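Local coordinates for protein mitomycin biosynthesis 6-O-methyltransferase (Streptomyces lavendulae, PDB 3GWZ) that transfers a methyl group from S-adenosyl-L-methionine to the quinone hydroxyl of 6-demethylmitomycins A and B, giving mitomycins A and B, at residues S164-T169 against L278-D283; F320-L325 against G330-S335. One frame throughout, in Å; residues are numbered along the deposited sequence.

Both contacts lie in the class I methyltransferase part of the chain, with centres about 11 Å apart, and they follow one another in sequence: contact 1 closes before contact 2 opens. Contact 1 joins helix 165-171 to the loop between strand 271-275 of the central mixed sheet and helix 283-296, beside the bound cofactor product. Contact 2 folds the chain leaving helix 316-329 back against that helix, close to the second subunit. They meet at 278-283, where H279 ND1 lies 2.9 Å from E333 OE1, probably a hydrogen bond. The cofactor site, the proposed proton acceptor and the dimer side of the fold are thus linked within a short distance.

Contact 1 of 2, residues S164-T169 against L278-D283; sequences SFWQLT and LHDWDD. With SAH (S-adenosyl-L-homocysteine), chain G.
The indole of W166 reaches from helix 165-171 to the loop 278-283, its benzo edge meeting D280 and its pyrrole side W281. D280 OD2 lies at the indole edge, 3.5 Å from W166 CZ2, the carboxylate plane turned 58° from the ring, and the same oxygen is 3.4 Å from C5' of S-adenosylhomocysteine (SAH). SAH C8 lies over the centre of one face of W166, and F165 touches the other near its rim; CZ3 meets the ribose at C2', 3.7 Å away. With its CG anti to the carbonyl carbon (chi1 -66°), W166 projects from the helix across the cofactor. Here the class I methyltransferase fold closes its SAH pocket: helix 165-171, which precedes the seven-stranded sheet in the chain, meets the loop after strand 271-275, whose H279 is the inferred proton acceptor. R234, a cofactor-binding residue, hydrogen-bonds W166 O and T169 OG1. Toward the pyrrole side the fit is looser. The W166 and W281 planes are 20° apart but slid so that the rings barely overlap, with 3.7 Å from W166 NE1 to W281 CZ2. No direct hydrogen bond crosses; instead a water accepts from W166 NE1 at 3.0 Å and donates to D280 O at 2.8 Å.

Contact 2 of 2, residues F320-L325 against G330-S335; sequences FVDLLL and GGAERS
D322 OD1 accepts the backbone N-H of E333 at 2.8 Å in a nearly straight bond (164° at the hydrogen), the donor arriving almost in line with the carboxylate C-O bond. The D322 side chain is placed for this by its CG: lying anti to the backbone N (chi1 174°), it brings the carboxylate, rather than CB, up to 330-335. A water gives OD1 a second donor at 2.8 Å and also donates to E333 O, while OD2 forms a salt bridge with R90 of the second subunit, which also bonds G331 O. Farther along, G331 N donates to L325 O at 3.0 Å, coming from well above the carbonyl plane. This bond falls where helix 316-329 ends: G330 leaves helical geometry with positive phi, and the chain doubles back along the helix it has just left. G331, lacking a side chain, lets the backbone pass close to L325 CB. Around these bonds E333 CG packs 3.7 Å from D322 CB. The bend at chi2 (-73°) then swings the E333 carboxylate to the end of L325, with CD1 3.5 Å from E333 CD, while V321 CG1 touches OE2 at 3.6 Å. Both E333 oxygens are engaged beyond the helix, OE2 by N308, which binds substrate, and OE1 by H279 ND1. Flanked by leucine and valine and bonded to the imidazole, this carboxylate probably fixes the turn of the H279 ring and so positions the inferred proton acceptor from a second shell, consistent with the His-Glu pairing of COMT-like O-methyltransferases.

Contact 1 of 2, residues S164-T169 against L278-D283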
# COMPACT_ATOMS: atom_id res chain seq x y z
N SER A 164 21.63 -22.81 -13.99
CA SER A 164 20.76 -22.28 -15.04
C SER A 164 19.64 -21.44 -14.45
O SER A 164 19.31 -21.54 -13.26
CB SER A 164 20.16 -23.42 -15.88
OG SER A 164 19.20 -24.14 -15.13
N PHE A 165 19.05 -20.58 -15.28
CA PHE A 165 17.93 -19.76 -14.84
C PHE A 165 16.78 -20.64 -14.36
O PHE A 165 16.14 -20.36 -13.35
CB PHE A 165 17.46 -18.83 -15.96
CG PHE A 165 16.32 -17.92 -15.55
CD1 PHE A 165 16.57 -16.78 -14.81
CD2 PHE A 165 15.01 -18.23 -15.88
CE1 PHE A 165 15.53 -15.93 -14.42
CE2 PHE A 165 13.95 -17.40 -15.48
CZ PHE A 165 14.22 -16.24 -14.75
N TRP A 166 16.50 -21.72 -15.08
CA TRP A 166 15.37 -22.57 -14.67
C TRP A 166 15.67 -23.33 -13.38
O TRP A 166 14.77 -23.57 -12.57
CB TRP A 166 14.96 -23.54 -15.78
CG TRP A 166 14.40 -22.86 -16.98
CD1 TRP A 166 14.77 -23.06 -18.28
CD2 TRP A 166 13.35 -21.89 -17.01
NE1 TRP A 166 14.01 -22.27 -19.11
CE2 TRP A 166 13.13 -21.54 -18.36
CE3 TRP A 166 12.57 -21.27 -16.02
CZ2 TRP A 166 12.18 -20.60 -18.75
CZ3 TRP A 166 11.62 -20.33 -16.41
CH2 TRP A 166 11.44 -20.00 -17.76
N GLN A 167 16.93 -23.70 -13.18
CA GLN A 167 17.29 -24.43 -11.97
C GLN A 167 17.24 -23.51 -10.76
O GLN A 167 16.79 -23.90 -9.69
CB GLN A 167 18.69 -25.06 -12.10
CG GLN A 167 19.08 -25.94 -10.92
CD GLN A 167 18.12 -27.11 -10.73
OE1 GLN A 167 17.80 -27.48 -9.60
NE2 GLN A 167 17.64 -27.67 -11.83
N LEU A 168 17.71 -22.27 -10.94
CA LEU A 168 17.67 -21.31 -9.84
C LEU A 168 16.23 -21.03 -9.40
O LEU A 168 15.91 -21.05 -8.20
CB LEU A 168 18.36 -20.00 -10.23
CG LEU A 168 18.29 -18.94 -9.13
CD1 LEU A 168 19.13 -19.40 -7.94
CD2 LEU A 168 18.76 -17.59 -9.63
N THR A 169 15.35 -20.78 -10.37
CA THR A 169 13.96 -20.46 -10.05
C THR A 169 13.22 -21.70 -9.52
O THR A 169 12.24 -21.59 -8.77
CB THR A 169 13.21 -19.81 -11.25
OG1 THR A 169 13.36 -20.62 -12.42
CG2 THR A 169 13.77 -18.40 -11.54
N LEU A 278 7.70 -20.46 -26.05
CA LEU A 278 8.57 -20.93 -27.13
C LEU A 278 9.78 -20.01 -27.32
O LEU A 278 10.84 -20.47 -27.73
CB LEU A 278 7.80 -21.09 -28.44
CG LEU A 278 6.70 -22.14 -28.36
CD1 LEU A 278 5.99 -22.27 -29.70
CD2 LEU A 278 7.28 -23.49 -27.90
N HIS A 279 9.63 -18.73 -27.02
CA HIS A 279 10.76 -17.82 -27.21
C HIS A 279 11.89 -18.03 -26.18
O HIS A 279 12.97 -17.44 -26.30
CB HIS A 279 10.31 -16.36 -27.32
CG HIS A 279 9.82 -15.75 -26.04
ND1 HIS A 279 9.46 -14.42 -25.94
CD2 HIS A 279 9.65 -16.28 -24.81
CE1 HIS A 279 9.08 -14.16 -24.71
NE2 HIS A 279 9.19 -15.26 -23.99
N ASP A 280 11.64 -18.88 -25.19
CA ASP A 280 12.69 -19.27 -24.24
C ASP A 280 13.62 -20.34 -24.81
O ASP A 280 14.68 -20.59 -24.23
CB ASP A 280 12.09 -19.84 -22.96
CG ASP A 280 11.26 -18.83 -22.21
OD1 ASP A 280 11.46 -17.62 -22.41
OD2 ASP A 280 10.41 -19.26 -21.41
N TRP A 281 13.22 -20.97 -25.91
CA TRP A 281 13.87 -22.21 -26.36
C TRP A 281 14.49 -22.14 -27.76
O TRP A 281 14.00 -21.41 -28.63
CB TRP A 281 12.86 -23.37 -26.30
CG TRP A 281 12.28 -23.55 -24.91
CD1 TRP A 281 11.06 -23.10 -24.46
CD2 TRP A 281 12.91 -24.18 -23.80
NE1 TRP A 281 10.91 -23.42 -23.13
CE2 TRP A 281 12.03 -24.08 -22.70
CE3 TRP A 281 14.15 -24.81 -23.61
CZ2 TRP A 281 12.35 -24.60 -21.45
CZ3 TRP A 281 14.46 -25.33 -22.38
CH2 TRP A 281 13.56 -25.22 -21.31
N ASP A 282 15.57 -22.89 -27.98
CA ASP A 282 16.17 -22.95 -29.32
C ASP A 282 15.31 -23.79 -30.26
O ASP A 282 14.31 -24.38 -29.83
CB ASP A 282 17.64 -23.43 -29.29
CG ASP A 282 17.79 -24.88 -28.83
OD1 ASP A 282 16.82 -25.67 -28.92
OD2 ASP A 282 18.90 -25.24 -28.38
N ASP A 283 15.69 -23.84 -31.53
CA ASP A 283 14.86 -24.50 -32.54
C ASP A 283 14.57 -25.96 -32.20
O ASP A 283 13.43 -26.41 -32.26
CB ASP A 283 15.50 -24.40 -33.93
CG ASP A 283 15.45 -22.99 -34.49
OD1 ASP A 283 14.85 -22.09 -33.86
OD2 ASP A 283 16.03 -22.77 -35.58
N SAH G . 2.77 -18.52 -19.95
CA SAH G . 3.16 -17.66 -18.78
CB SAH G . 4.63 -17.85 -18.33
CG SAH G . 5.71 -17.56 -19.39
SD SAH G . 7.36 -17.69 -18.70
C SAH G . 2.92 -16.22 -19.12
O SAH G . 2.88 -15.37 -18.22
OXT SAH G . 2.76 -15.86 -20.30
C5' SAH G . 7.77 -19.34 -19.22
C4' SAH G . 7.24 -20.44 -18.28
O4' SAH G . 7.65 -21.77 -18.68
C3' SAH G . 7.63 -20.33 -16.80
O3' SAH G . 6.45 -20.08 -16.02
C2' SAH G . 8.23 -21.69 -16.42
O2' SAH G . 7.77 -22.19 -15.16
C1' SAH G . 7.68 -22.60 -17.50
N9 SAH G . 8.51 -23.78 -17.81
C8 SAH G . 9.84 -23.78 -18.08
N7 SAH G . 10.27 -25.03 -18.35
C5 SAH G . 9.19 -25.85 -18.27
C6 SAH G . 8.94 -27.29 -18.45
N6 SAH G . 9.97 -28.10 -18.79
N1 SAH G . 7.67 -27.75 -18.27
C2 SAH G . 6.66 -26.93 -17.94
N3 SAH G . 6.82 -25.60 -17.76
C4 SAH G . 8.04 -25.02 -17.91
O HOH W 1 14.97 -22.18 -21.98

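Contact 2 of 2, residues F320-L325 against G330-S335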
# COMPACT_ATOMS: atom_id res chain seq x y z
N PHE A 320 15.44 -5.30 -27.20
CA PHE A 320 16.04 -5.40 -25.87
C PHE A 320 15.55 -6.67 -25.17
O PHE A 320 16.33 -7.40 -24.56
CB PHE A 320 15.74 -4.16 -25.01
CG PHE A 320 16.66 -3.00 -25.30
CD1 PHE A 320 18.02 -3.12 -25.07
CD2 PHE A 320 16.16 -1.81 -25.81
CE1 PHE A 320 18.88 -2.06 -25.34
CE2 PHE A 320 17.01 -0.75 -26.08
CZ PHE A 320 18.36 -0.87 -25.84
N VAL A 321 14.26 -6.95 -25.27
CA VAL A 321 13.72 -8.16 -24.65
C VAL A 321 14.32 -9.41 -25.31
O VAL A 321 14.59 -10.40 -24.64
CB VAL A 321 12.18 -8.20 -24.70
CG1 VAL A 321 11.66 -9.56 -24.24
CG2 VAL A 321 11.62 -7.10 -23.81
N ASP A 322 14.53 -9.34 -26.62
CA ASP A 322 15.20 -10.44 -27.33
C ASP A 322 16.58 -10.72 -26.74
O ASP A 322 16.98 -11.87 -26.59
CB ASP A 322 15.34 -10.10 -28.82
CG ASP A 322 16.16 -11.14 -29.57
OD1 ASP A 322 15.60 -12.21 -29.92
OD2 ASP A 322 17.36 -10.88 -29.81
N LEU A 323 17.32 -9.65 -26.45
CA LEU A 323 18.66 -9.79 -25.86
C LEU A 323 18.60 -10.33 -24.43
O LEU A 323 19.45 -11.11 -24.03
CB LEU A 323 19.41 -8.44 -25.90
CG LEU A 323 20.94 -8.56 -25.78
CD1 LEU A 323 21.50 -9.36 -26.96
CD2 LEU A 323 21.58 -7.18 -25.70
N LEU A 324 17.59 -9.92 -23.65
CA LEU A 324 17.37 -10.49 -22.32
C LEU A 324 17.12 -12.02 -22.40
O LEU A 324 17.64 -12.79 -21.58
CB LEU A 324 16.20 -9.80 -21.61
CG LEU A 324 15.85 -10.31 -20.19
CD1 LEU A 324 16.97 -10.01 -19.19
CD2 LEU A 324 14.52 -9.75 -19.66
N LEU A 325 16.32 -12.45 -23.38
CA LEU A 325 16.08 -13.88 -23.54
C LEU A 325 17.38 -14.63 -23.78
O LEU A 325 17.61 -15.72 -23.23
CB LEU A 325 15.13 -14.14 -24.72
CG LEU A 325 13.68 -13.68 -24.54
CD1 LEU A 325 12.95 -13.75 -25.88
CD2 LEU A 325 12.99 -14.54 -23.50
N GLY A 330 19.05 -18.32 -23.15
CA GLY A 330 19.49 -18.61 -24.50
C GLY A 330 18.35 -18.63 -25.51
O GLY A 330 18.45 -19.28 -26.55
N GLY A 331 17.28 -17.91 -25.21
CA GLY A 331 16.16 -17.80 -26.11
C GLY A 331 16.33 -16.73 -27.17
O GLY A 331 17.40 -16.16 -27.31
N ALA A 332 15.25 -16.46 -27.90
CA ALA A 332 15.27 -15.51 -29.00
C ALA A 332 13.84 -15.31 -29.48
O ALA A 332 13.04 -16.24 -29.48
CB ALA A 332 16.12 -16.03 -30.15
N GLU A 333 13.53 -14.09 -29.90
CA GLU A 333 12.25 -13.82 -30.55
C GLU A 333 12.35 -14.27 -31.99
O GLU A 333 13.45 -14.29 -32.56
CB GLU A 333 11.91 -12.32 -30.49
CG GLU A 333 11.97 -11.70 -29.09
CD GLU A 333 10.82 -12.12 -28.19
OE1 GLU A 333 10.16 -13.15 -28.48
OE2 GLU A 333 10.58 -11.43 -27.17
N ARG A 334 11.21 -14.62 -32.57
CA ARG A 334 11.17 -15.13 -33.93
C ARG A 334 10.14 -14.36 -34.77
O ARG A 334 9.21 -13.76 -34.22
CB ARG A 334 10.81 -16.62 -33.92
CG ARG A 334 11.94 -17.56 -33.50
CD ARG A 334 11.40 -18.97 -33.30
NE ARG A 334 12.43 -19.91 -32.86
CZ ARG A 334 12.60 -20.29 -31.60
NH1 ARG A 334 11.81 -19.82 -30.64
NH2 ARG A 334 13.57 -21.15 -31.31
N SER A 335 10.32 -14.38 -36.08
CA SER A 335 9.32 -13.88 -37.02
C SER A 335 8.27 -14.96 -37.24
O SER A 335 8.49 -16.11 -36.88
CB SER A 335 9.97 -13.53 -38.36
OG SER A 335 10.31 -14.71 -39.07
O HOH W 2 16.12 -12.80 -32.57